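Local coordinates for putative oxidoreductase (Bacteroides fragilis NCTC 9343, PDB 3FHL), which is a putative oxidoreductase of the Gfo/Idh/MocA family that probably binds a nicotinamide adenine dinucleotide cofactor in its Rossmann-fold domain, at residues Phe13-Gly17 against Gln18-Ala22; Gly173-Thr176 against Tyr177-Ser181; His182-Asp185 against Gln186-Leu190. One frame throughout, in Å; residues are numbered along the deposited sequence.

Interaction 1: residues Phe13-Gly17 against Gln18-Ala22; sequences FGMSG and QVFHA
Q18 reaches back past the start of helix 15-27 and lies across the ring of F13. Its CB sits near G14 O. The first torsion, -61°, sets CG beside the backbone N, and from there CG comes down over the centre of the phenyl face, 3.6 Å from the ring centroid and close to its normal, a CH-pi contact. Beyond CG the chain runs extended, carrying the amide out past the ring with the two planes only 12° apart. At the tip NE2 gives a hydrogen bond of 2.9 Å to F13 O; the acceptor lies near the amide plane, while the nitrogen stands 35° off the plane of the carbonyl. The bond to F13 O helps to set the rotation of the amide, while the ring supports CG. The N of Q18 bonds to O of the N-cap residue G14 at 3.0 Å, so one residue ties down the first turn twice. The methyl of A22 meets the same ring at its edge, CB lying 3.9 Å from F13 CE1.

On another side of the helix M15 bends at chi2 and chi3, laying SD 3.8 Å from V19 CG2 and obliquely beside the F20 ring, a Met-aromatic contact. The turn widens at 18-21: A22 N bonds to G17 O at 3.0 Å, an i to i+5 step. H21, whose NE2 and ND1 bond to E95 and Y311, touches L10 of strand 6-10. This is the first beta-alpha-beta unit of the Rossmann fold: F13 and A22 rest on strand 31-37, while M15 and V19 pack against helix 261-266.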
loop_
_atom_site.group_PDB
_atom_site.type_symbol
_atom_site.label_atom_id
_atom_site.label_comp_id
_atom_site.label_asym_id
_atom_site.label_seq_id
_atom_site.Cartn_x
_atom_site.Cartn_y
_atom_site.Cartn_z
ATOM N N PHE C 13 -37.118 11.241 -0.989
ATOM C CA PHE C 13 -37.037 10.487 -2.234
ATOM C C PHE C 13 -36.019 11.119 -3.199
ATOM O O PHE C 13 -36.246 11.195 -4.412
ATOM C CB PHE C 13 -38.425 10.338 -2.870
ATOM C CG PHE C 13 -38.561 9.142 -3.780
ATOM C CD1 PHE C 13 -38.480 7.846 -3.272
ATOM C CD2 PHE C 13 -38.807 9.316 -5.143
ATOM C CE1 PHE C 13 -38.627 6.735 -4.111
ATOM C CE2 PHE C 13 -38.946 8.219 -5.993
ATOM C CZ PHE C 13 -38.860 6.922 -5.473
ATOM N N GLY C 14 -34.883 11.553 -2.649
ATOM C CA GLY C 14 -33.730 11.957 -3.456
ATOM C C GLY C 14 -32.986 10.710 -3.909
ATOM O O GLY C 14 -33.556 9.609 -3.879
ATOM N N MET C 15 -31.726 10.865 -4.324
ATOM C CA MET C 15 -30.946 9.733 -4.843
ATOM C C MET C 15 -30.892 8.562 -3.858
ATOM O O MET C 15 -31.211 7.436 -4.233
ATOM C CB MET C 15 -29.519 10.146 -5.245
ATOM C CG MET C 15 -28.618 8.986 -5.773
ATOM S SD MET C 15 -27.858 7.845 -4.551
ATOM C CE MET C 15 -27.025 8.965 -3.429
ATOM N N SER C 16 -30.476 8.835 -2.620
ATOM C CA SER C 16 -30.349 7.785 -1.606
ATOM C C SER C 16 -31.660 7.019 -1.416
ATOM O O SER C 16 -31.648 5.792 -1.313
ATOM C CB SER C 16 -29.871 8.360 -0.278
ATOM O OG SER C 16 -30.889 9.124 0.344
ATOM N N GLY C 17 -32.774 7.752 -1.384
ATOM C CA GLY C 17 -34.116 7.169 -1.302
ATOM C C GLY C 17 -34.414 6.229 -2.446
ATOM O O GLY C 17 -34.857 5.109 -2.230
ATOM N N GLN C 18 -34.122 6.674 -3.666
ATOM C CA GLN C 18 -34.420 5.906 -4.860
ATOM C C GLN C 18 -33.468 4.748 -5.110
ATOM O O GLN C 18 -33.808 3.828 -5.843
ATOM C CB GLN C 18 -34.407 6.818 -6.087
ATOM C CG GLN C 18 -35.432 7.916 -6.043
ATOM C CD GLN C 18 -35.374 8.831 -7.248
ATOM O OE1 GLN C 18 -35.326 8.368 -8.388
ATOM N NE2 GLN C 18 -35.392 10.139 -7.002
ATOM N N VAL C 19 -32.273 4.802 -4.526
ATOM C CA VAL C 19 -31.223 3.810 -4.829
ATOM C C VAL C 19 -31.089 2.766 -3.722
ATOM O O VAL C 19 -31.159 1.570 -3.981
ATOM C CB VAL C 19 -29.847 4.514 -5.144
ATOM C CG1 VAL C 19 -28.698 3.521 -5.232
ATOM C CG2 VAL C 19 -29.947 5.278 -6.453
ATOM N N PHE C 20 -30.929 3.225 -2.485
ATOM C CA PHE C 20 -30.550 2.335 -1.383
ATOM C C PHE C 20 -31.690 1.834 -0.500
ATOM O O PHE C 20 -31.562 0.783 0.141
ATOM C CB PHE C 20 -29.500 3.027 -0.496
ATOM C CG PHE C 20 -28.199 3.302 -1.203
ATOM C CD1 PHE C 20 -27.363 2.250 -1.580
ATOM C CD2 PHE C 20 -27.820 4.602 -1.506
ATOM C CE1 PHE C 20 -26.164 2.492 -2.248
ATOM C CE2 PHE C 20 -26.625 4.858 -2.166
ATOM C CZ PHE C 20 -25.795 3.797 -2.538
ATOM N N HIS C 21 -32.786 2.588 -0.441
ATOM C CA HIS C 21 -33.816 2.324 0.558
ATOM C C HIS C 21 -35.138 1.820 -0.005
ATOM O O HIS C 21 -35.510 0.680 0.246
ATOM C CB HIS C 21 -34.016 3.555 1.431
ATOM C CG HIS C 21 -32.764 3.989 2.113
ATOM N ND1 HIS C 21 -32.086 3.178 2.999
ATOM C CD2 HIS C 21 -32.045 5.127 2.012
ATOM C CE1 HIS C 21 -31.010 3.812 3.432
ATOM N NE2 HIS C 21 -30.961 4.994 2.845
ATOM N N ALA C 22 -35.831 2.664 -0.763
ATOM C CA ALA C 22 -37.103 2.263 -1.401
ATOM C C ALA C 22 -37.104 0.931 -2.177
ATOM O O ALA C 22 -38.043 0.156 -2.012
ATOM C CB ALA C 22 -37.685 3.400 -2.237
#

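Interaction 2: residues Gly173-Thr176 against Tyr177-Ser181; sequences GGLT and YNLGS
The short helix 175-178 and the start of helix 180-191 are separated at L179, and L175 with L179 is the side-chain pair that bridges the junction. CD1 of L175 lies 3.6 Å from CD1 of L179, the two branches meeting at a slant. L175 gets there because its CG swings anti to the backbone N (chi1 -154°), which brings a side chain that starts out pointing away back over the following turn.

The junction turns on one carbonyl. L175 O takes two backbone donors, L179 N at 2.8 Å and G180 N at 3.1 Å. The first is the usual i+4 bond; the second is an i+5 bond that arrives in the carbonyl plane, so the chain opens to a pi-type turn at this point. CA of G180 comes within 3.1 Å of T176 O in a CA-H...O contact. One residue before L175, O of the N-cap residue G174 accepts from N178 N at 3.0 Å, a nearly straight bond.

S181, in the first turn of helix 180-191, bonds back to the preceding turn, its OG donating to Y177 O at 2.8 Å, nearly in line with the carbonyl; the same OG also bonds to K96. T176 OG1 bonds to D211, and Y177 meets the ring of Y342 on helix 328-347. A carbonyl shared between an i+4 and an i+5 donor is characteristic of a pi-type turn, here at the junction of two helices in the C-terminal alpha/beta domain.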
loop_
_atom_site.group_PDB
_atom_site.type_symbol
_atom_site.label_atom_id
_atom_site.label_comp_id
_atom_site.label_asym_id
_atom_site.label_seq_id
_atom_site.Cartn_x
_atom_site.Cartn_y
_atom_site.Cartn_z
ATOM N N GLY C 173 -15.610 16.459 3.845
ATOM C CA GLY C 173 -15.485 16.656 2.404
ATOM C C GLY C 173 -14.441 15.755 1.761
ATOM O O GLY C 173 -14.558 15.393 0.585
ATOM N N GLY C 174 -13.423 15.382 2.532
ATOM C CA GLY C 174 -12.294 14.626 1.987
ATOM C C GLY C 174 -12.553 13.158 1.690
ATOM O O GLY C 174 -13.629 12.629 1.987
ATOM N N LEU C 175 -11.553 12.502 1.108
ATOM C CA LEU C 175 -11.624 11.074 0.792
ATOM C C LEU C 175 -11.624 10.210 2.049
ATOM O O LEU C 175 -12.256 9.161 2.076
ATOM C CB LEU C 175 -10.439 10.665 -0.090
ATOM C CG LEU C 175 -10.631 9.452 -1.002
ATOM C CD1 LEU C 175 -11.860 9.634 -1.867
ATOM C CD2 LEU C 175 -9.414 9.231 -1.866
ATOM N N THR C 176 -10.886 10.649 3.065
ATOM C CA THR C 176 -10.785 9.932 4.351
ATOM C C THR C 176 -12.136 9.829 5.062
ATOM O O THR C 176 -12.429 8.816 5.712
ATOM C CB THR C 176 -9.748 10.602 5.273
ATOM O OG1 THR C 176 -8.502 10.716 4.568
ATOM C CG2 THR C 176 -9.506 9.778 6.564
ATOM N N TYR C 177 -12.954 10.866 4.930
ATOM C CA TYR C 177 -14.345 10.803 5.392
ATOM C C TYR C 177 -15.215 9.993 4.438
ATOM O O TYR C 177 -15.842 9.031 4.860
ATOM C CB TYR C 177 -14.950 12.198 5.577
ATOM C CG TYR C 177 -14.776 12.781 6.961
ATOM C CD1 TYR C 177 -13.844 13.798 7.195
ATOM C CD2 TYR C 177 -15.548 12.328 8.036
ATOM C CE1 TYR C 177 -13.677 14.351 8.470
ATOM C CE2 TYR C 177 -15.387 12.874 9.322
ATOM C CZ TYR C 177 -14.445 13.885 9.526
ATOM O OH TYR C 177 -14.269 14.438 10.777
ATOM N N ASN C 178 -15.228 10.368 3.155
ATOM C CA ASN C 178 -16.146 9.767 2.192
ATOM C C ASN C 178 -15.951 8.268 1.950
ATOM O O ASN C 178 -16.916 7.511 2.001
ATOM C CB ASN C 178 -16.137 10.550 0.876
ATOM C CG ASN C 178 -16.808 11.914 1.003
ATOM O OD1 ASN C 178 -17.822 12.066 1.690
ATOM N ND2 ASN C 178 -16.243 12.911 0.331
ATOM N N LEU C 179 -14.714 7.839 1.698
ATOM C CA LEU C 179 -14.451 6.427 1.430
ATOM C C LEU C 179 -13.816 5.724 2.605
ATOM O O LEU C 179 -14.020 4.532 2.801
ATOM C CB LEU C 179 -13.571 6.242 0.186
ATOM C CG LEU C 179 -14.216 6.638 -1.148
ATOM C CD1 LEU C 179 -13.272 6.295 -2.275
ATOM C CD2 LEU C 179 -15.548 5.936 -1.334
ATOM N N GLY C 180 -13.027 6.462 3.374
ATOM C CA GLY C 180 -12.375 5.896 4.543
ATOM C C GLY C 180 -13.344 5.384 5.585
ATOM O O GLY C 180 -13.073 4.355 6.207
ATOM N N SER C 181 -14.466 6.089 5.776
ATOM C CA SER C 181 -15.526 5.624 6.681
ATOM C C SER C 181 -15.928 4.183 6.365
ATOM O O SER C 181 -15.953 3.350 7.261
ATOM C CB SER C 181 -16.755 6.544 6.655
ATOM O OG SER C 181 -17.276 6.660 5.337
#

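Interaction 3: residues His182-Asp185 against Gln186-Leu190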
loop_
_atom_site.group_PDB
_atom_site.type_symbol
_atom_site.label_atom_id
_atom_site.label_comp_id
_atom_site.label_asym_id
_atom_site.label_seq_id
_atom_site.Cartn_x
_atom_site.Cartn_y
_atom_site.Cartn_z
ATOM N N HIS C 182 -16.177 3.880 5.090
ATOM C CA HIS C 182 -16.552 2.517 4.692
ATOM C C HIS C 182 -15.478 1.476 5.011
ATOM O O HIS C 182 -15.791 0.385 5.480
ATOM C CB HIS C 182 -16.886 2.437 3.193
ATOM C CG HIS C 182 -18.023 3.309 2.769
ATOM N ND1 HIS C 182 -19.334 3.032 3.090
ATOM C CD2 HIS C 182 -18.050 4.428 2.008
ATOM C CE1 HIS C 182 -20.115 3.957 2.566
ATOM N NE2 HIS C 182 -19.361 4.814 1.901
ATOM N N LEU C 183 -14.214 1.813 4.755
ATOM C CA LEU C 183 -13.111 0.862 4.926
ATOM C C LEU C 183 -12.803 0.619 6.387
ATOM O O LEU C 183 -12.488 -0.504 6.775
ATOM C CB LEU C 183 -11.832 1.357 4.214
ATOM C CG LEU C 183 -11.953 1.629 2.702
ATOM C CD1 LEU C 183 -10.595 1.889 2.099
ATOM C CD2 LEU C 183 -12.623 0.451 1.961
ATOM N N ILE C 184 -12.811 1.695 7.167
ATOM C CA ILE C 184 -12.600 1.615 8.606
ATOM C C ILE C 184 -13.719 0.804 9.276
ATOM O O ILE C 184 -13.439 -0.080 10.083
ATOM C CB ILE C 184 -12.505 3.017 9.254
ATOM C CG1 ILE C 184 -11.231 3.744 8.796
ATOM C CG2 ILE C 184 -12.471 2.872 10.760
ATOM C CD1 ILE C 184 -11.281 5.260 8.907
ATOM N N ASP C 185 -14.973 1.102 8.927
ATOM C CA ASP C 185 -16.109 0.312 9.441
ATOM C C ASP C 185 -15.932 -1.194 9.247
ATOM O O ASP C 185 -16.040 -1.971 10.203
ATOM C CB ASP C 185 -17.421 0.771 8.813
ATOM C CG ASP C 185 -18.613 -0.040 9.303
ATOM O OD1 ASP C 185 -18.898 -0.022 10.535
ATOM O OD2 ASP C 185 -19.256 -0.697 8.451
ATOM N N GLN C 186 -15.599 -1.585 8.019
ATOM C CA GLN C 186 -15.297 -2.973 7.690
ATOM C C GLN C 186 -14.163 -3.536 8.527
ATOM O O GLN C 186 -14.276 -4.657 9.023
ATOM C CB GLN C 186 -14.953 -3.111 6.205
ATOM C CG GLN C 186 -16.147 -2.968 5.231
ATOM C CD GLN C 186 -15.695 -2.976 3.776
ATOM O OE1 GLN C 186 -14.507 -2.835 3.495
ATOM N NE2 GLN C 186 -16.640 -3.141 2.842
ATOM N N ALA C 187 -13.077 -2.768 8.701
ATOM C CA ALA C 187 -11.919 -3.284 9.449
ATOM C C ALA C 187 -12.244 -3.508 10.917
ATOM O O ALA C 187 -11.828 -4.516 11.498
ATOM C CB ALA C 187 -10.690 -2.365 9.303
ATOM N N ILE C 188 -12.989 -2.569 11.497
ATOM C CA ILE C 188 -13.455 -2.686 12.902
ATOM C C ILE C 188 -14.382 -3.888 13.091
ATOM O O ILE C 188 -14.259 -4.627 14.075
ATOM C CB ILE C 188 -14.158 -1.393 13.389
ATOM C CG1 ILE C 188 -13.162 -0.227 13.446
ATOM C CG2 ILE C 188 -14.805 -1.583 14.781
ATOM C CD1 ILE C 188 -13.864 1.130 13.568
ATOM N N GLN C 189 -15.290 -4.108 12.138
ATOM C CA GLN C 189 -16.159 -5.294 12.191
ATOM C C GLN C 189 -15.370 -6.603 12.243
ATOM O O GLN C 189 -15.702 -7.513 13.014
ATOM C CB GLN C 189 -17.169 -5.296 11.031
ATOM C CG GLN C 189 -18.316 -4.301 11.232
ATOM C CD GLN C 189 -19.088 -4.548 12.540
ATOM O OE1 GLN C 189 -19.693 -5.606 12.721
ATOM N NE2 GLN C 189 -19.062 -3.571 13.450
ATOM N N LEU C 190 -14.305 -6.698 11.452
ATOM C CA LEU C 190 -13.526 -7.930 11.435
ATOM C C LEU C 190 -12.551 -8.088 12.591
ATOM O O LEU C 190 -12.362 -9.198 13.066
ATOM C CB LEU C 190 -12.771 -8.092 10.112
ATOM C CG LEU C 190 -13.579 -8.096 8.813
ATOM C CD1 LEU C 190 -12.635 -8.143 7.627
ATOM C CD2 LEU C 190 -14.558 -9.258 8.754
HETATM O O HOH W 1 -11.959 -2.492 4.833
HETATM O O HOH W 2 -17.771 -0.814 12.603
#
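I184 lays its CG2 methyl against CD1 of I188, 3.6 Å away, one turn further along helix 180-191. This is an i to i+4 contact along an alpha helix; I184 also packs on I337 and I338 of helix 328-347. With chi1 at -67°, I184 keeps CG1 beside its own backbone N and turns CG2 to the carbonyl side, where I188 follows. Beneath the pair the main chain is regular, I188 N bonding to I184 O at 2.9 Å.

On another flank Q186 runs extended and draws its CG over H182 O, at 3.4 Å. Its amide has partners for both polar atoms: NE2 bonds to R125 O, and OE1 accepts a hydrogen bond from water 1 at 2.9 Å, with a weak one from R243. That water donates a second bond to L183 O, so a carbonyl already engaged by A187 N gains another partner. L183 itself packs on S151 and F153 of strand 146-154, which places this flank of the helix against the mixed sheet of the C-terminal domain.

OD2 of D185 forms a salt bridge with R126 NE, and D185 also touches Q123. Its other oxygen, OD1, is linked through water 2 to Q189, whose chain bends at chi2 to curl its amide back. The water's approach to OD1 is unusually short and its exact length doubtful; on the other side it accepts from Q189 NE2 at 3.2 Å.

In the fold
Along the chain the three contacts come in series. Interaction 1 opens helix 15-27 in the N-terminal Rossmann domain, just after strand 6-10 of the parallel sheet. Interactions 2 and 3 follow much later in the C-terminal alpha/beta domain, adjoining in sequence and sharing helix 180-191, with centres about 13 Å apart. Interaction 1 touches neither: its centre is about 21 Å from that of interaction 2 and about 24 Å from that of interaction 3, though the nearest atoms of 1 and 3 are about 8 Å apart. Partners E95 and K96, next to each other in sequence, reach H21 and S181 respectively, linking the two domains through one short segment.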